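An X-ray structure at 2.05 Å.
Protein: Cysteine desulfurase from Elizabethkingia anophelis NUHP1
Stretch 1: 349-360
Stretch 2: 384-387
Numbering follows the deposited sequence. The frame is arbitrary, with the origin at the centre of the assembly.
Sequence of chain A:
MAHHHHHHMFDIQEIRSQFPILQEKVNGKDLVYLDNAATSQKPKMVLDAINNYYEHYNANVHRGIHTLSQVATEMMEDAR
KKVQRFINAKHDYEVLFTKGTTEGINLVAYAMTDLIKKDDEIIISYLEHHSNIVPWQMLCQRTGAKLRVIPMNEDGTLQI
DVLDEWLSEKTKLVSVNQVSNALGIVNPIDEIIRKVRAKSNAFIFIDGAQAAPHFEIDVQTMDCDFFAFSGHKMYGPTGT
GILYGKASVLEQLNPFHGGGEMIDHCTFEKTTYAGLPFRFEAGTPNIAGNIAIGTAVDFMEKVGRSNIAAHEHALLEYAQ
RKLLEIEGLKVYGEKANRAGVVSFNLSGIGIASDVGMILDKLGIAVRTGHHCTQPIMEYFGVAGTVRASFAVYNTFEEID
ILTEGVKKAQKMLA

Stretch 1 349-360: IGIASDVGMILD
Stretch 2, residues 384-387: GTVR

A helix can pack on the start of a strand without a single hydrogen bond between them, provided that one face of the helix presents apolar side chains at the right spacing. The contact between residues 349-360 and 384-387 of this cysteine desulfurase is a compact example, burying 220 Å² summed over both sides. Ile349 to Ile351 form an extended-to-bent lead-in (phi/psi -115/120, -86/-65 and -66/102), Ile351 modelled only to CB; the chain then becomes helical, with phi near -60° and psi near -40°. Its backbone bonds include Gly356 N to Ala352 O and Leu359 N to Val355 O, both 2.9 Å.

Stretch 2, oblique to the helix and in broadly the same sense, begins at Gly384 (psi 43°), whose CA lies 5.1 Å from that of Ala352, the closest register point. Gly384 O approaches Ala352 CB to 3.4 Å and Gly350 O to 4.0 Å; the latter pairs two acceptors and is no bond. Thr385 is extended (-124/164) and points its CB away, with chi1 p at 80°, so it meets the helix through its backbone: Thr385 O is 3.6 Å from Ala352 CB. The methyl of Ala352 fits against this backbone.

Val386, in strand conformation (-106/128), turns toward the helix and is the apolar hub. With chi1 t (-171°), its CG2 sits 4.2 Å from both Ala352 CB and Val355 CG1, while its CG1 lies 4.3 Å from Leu359 CD1. Val355 (chi1 t, 176°) and Leu359 (m, t) also point toward the strand. The spacing of three and four residues sets one helical face, where the methyl of Ala352 and the branched aliphatic chains of Val355 and Leu359 suit burial. Arg387 (-115/111) continues the strand without contact here; its side chain, t, t, p with chi4 at -179°, is hydrogen-bonded through NH1 and NH2 elsewhere in the structure.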

# COMPACT_ATOMS: atom_id res chain seq x y z
N ILE A 349 -2.54 29.95 4.64
CA ILE A 349 -1.33 29.58 3.91
C ILE A 349 -1.74 28.77 2.69
O ILE A 349 -2.35 27.70 2.82
CB ILE A 349 -0.35 28.79 4.80
CG1 ILE A 349 0.04 29.61 6.03
CG2 ILE A 349 0.88 28.39 4.00
CD1 ILE A 349 0.36 31.06 5.74
N GLY A 350 -1.40 29.28 1.51
CA GLY A 350 -1.79 28.66 0.26
C GLY A 350 -0.84 27.57 -0.21
O GLY A 350 -1.23 26.40 -0.29
N ILE A 351 0.39 27.94 -0.55
CA ILE A 351 1.39 26.96 -0.95
C ILE A 351 1.70 26.09 0.25
O ILE A 351 2.43 26.51 1.16
CB ILE A 351 2.66 27.63 -1.51
N ALA A 352 1.14 24.88 0.26
CA ALA A 352 1.45 23.93 1.33
C ALA A 352 2.94 23.63 1.38
O ALA A 352 3.46 23.30 2.45
CB ALA A 352 0.66 22.63 1.13
N SER A 353 3.64 23.75 0.25
CA SER A 353 5.08 23.52 0.24
C SER A 353 5.81 24.52 1.13
O SER A 353 6.87 24.20 1.67
CB SER A 353 5.60 23.60 -1.20
OG SER A 353 5.01 24.70 -1.87
N ASP A 354 5.28 25.74 1.27
CA ASP A 354 5.86 26.70 2.20
C ASP A 354 5.92 26.12 3.61
O ASP A 354 6.94 26.24 4.30
CB ASP A 354 5.06 28.00 2.20
CG ASP A 354 5.24 28.79 0.92
OD1 ASP A 354 6.25 28.55 0.21
OD2 ASP A 354 4.38 29.64 0.62
N VAL A 355 4.84 25.46 4.04
CA VAL A 355 4.85 24.79 5.33
C VAL A 355 5.77 23.58 5.29
O VAL A 355 6.51 23.31 6.25
CB VAL A 355 3.41 24.40 5.73
CG1 VAL A 355 3.41 23.61 7.02
CG2 VAL A 355 2.56 25.64 5.87
N GLY A 356 5.78 22.84 4.18
CA GLY A 356 6.62 21.66 4.09
C GLY A 356 8.09 22.00 4.20
O GLY A 356 8.87 21.25 4.81
N MET A 357 8.50 23.13 3.62
CA MET A 357 9.91 23.51 3.64
C MET A 357 10.34 23.91 5.04
O MET A 357 11.42 23.53 5.50
CB MET A 357 10.17 24.63 2.65
CG MET A 357 10.05 24.22 1.20
SD MET A 357 10.59 25.53 0.11
CE MET A 357 9.64 26.92 0.74
N ILE A 358 9.50 24.68 5.75
CA ILE A 358 9.78 25.01 7.14
C ILE A 358 9.89 23.74 7.98
O ILE A 358 10.83 23.57 8.77
CB ILE A 358 8.72 25.98 7.70
CG1 ILE A 358 8.81 27.33 6.99
CG2 ILE A 358 8.88 26.15 9.19
CD1 ILE A 358 7.74 28.31 7.42
N LEU A 359 8.95 22.81 7.79
CA LEU A 359 8.98 21.54 8.53
C LEU A 359 10.26 20.75 8.22
O LEU A 359 10.88 20.18 9.13
CB LEU A 359 7.74 20.71 8.20
CG LEU A 359 6.41 21.30 8.69
CD1 LEU A 359 5.23 20.36 8.39
CD2 LEU A 359 6.50 21.59 10.17
N ASP A 360 10.66 20.71 6.95
CA ASP A 360 11.89 20.01 6.60
C ASP A 360 13.10 20.63 7.30
O ASP A 360 13.98 19.90 7.78
CB ASP A 360 12.10 19.99 5.09
CG ASP A 360 13.37 19.23 4.69
OD1 ASP A 360 13.49 18.04 5.04
OD2 ASP A 360 14.24 19.84 4.03
N GLY A 384 -3.07 21.19 -2.27
CA GLY A 384 -2.40 22.20 -1.47
C GLY A 384 -2.48 21.94 0.02
O GLY A 384 -2.70 22.87 0.81
N THR A 385 -2.29 20.67 0.40
CA THR A 385 -2.44 20.23 1.78
C THR A 385 -1.15 19.56 2.26
O THR A 385 -0.28 19.20 1.48
CB THR A 385 -3.62 19.26 1.93
OG1 THR A 385 -3.22 17.95 1.50
CG2 THR A 385 -4.79 19.72 1.07
N VAL A 386 -1.04 19.40 3.58
CA VAL A 386 0.10 18.75 4.22
C VAL A 386 -0.35 17.37 4.69
O VAL A 386 -1.35 17.25 5.41
CB VAL A 386 0.64 19.58 5.41
CG1 VAL A 386 1.96 18.99 5.91
CG2 VAL A 386 0.80 21.04 5.02
N ARG A 387 0.41 16.34 4.32
CA ARG A 387 0.08 14.94 4.63
C ARG A 387 1.15 14.38 5.55
O ARG A 387 2.30 14.20 5.14
CB ARG A 387 -0.03 14.10 3.35
CG ARG A 387 -0.53 12.67 3.58
CD ARG A 387 -0.42 11.75 2.32
NE ARG A 387 0.97 11.42 2.02
CZ ARG A 387 1.39 10.67 1.01
NH1 ARG A 387 0.52 10.13 0.17
NH2 ARG A 387 2.69 10.45 0.84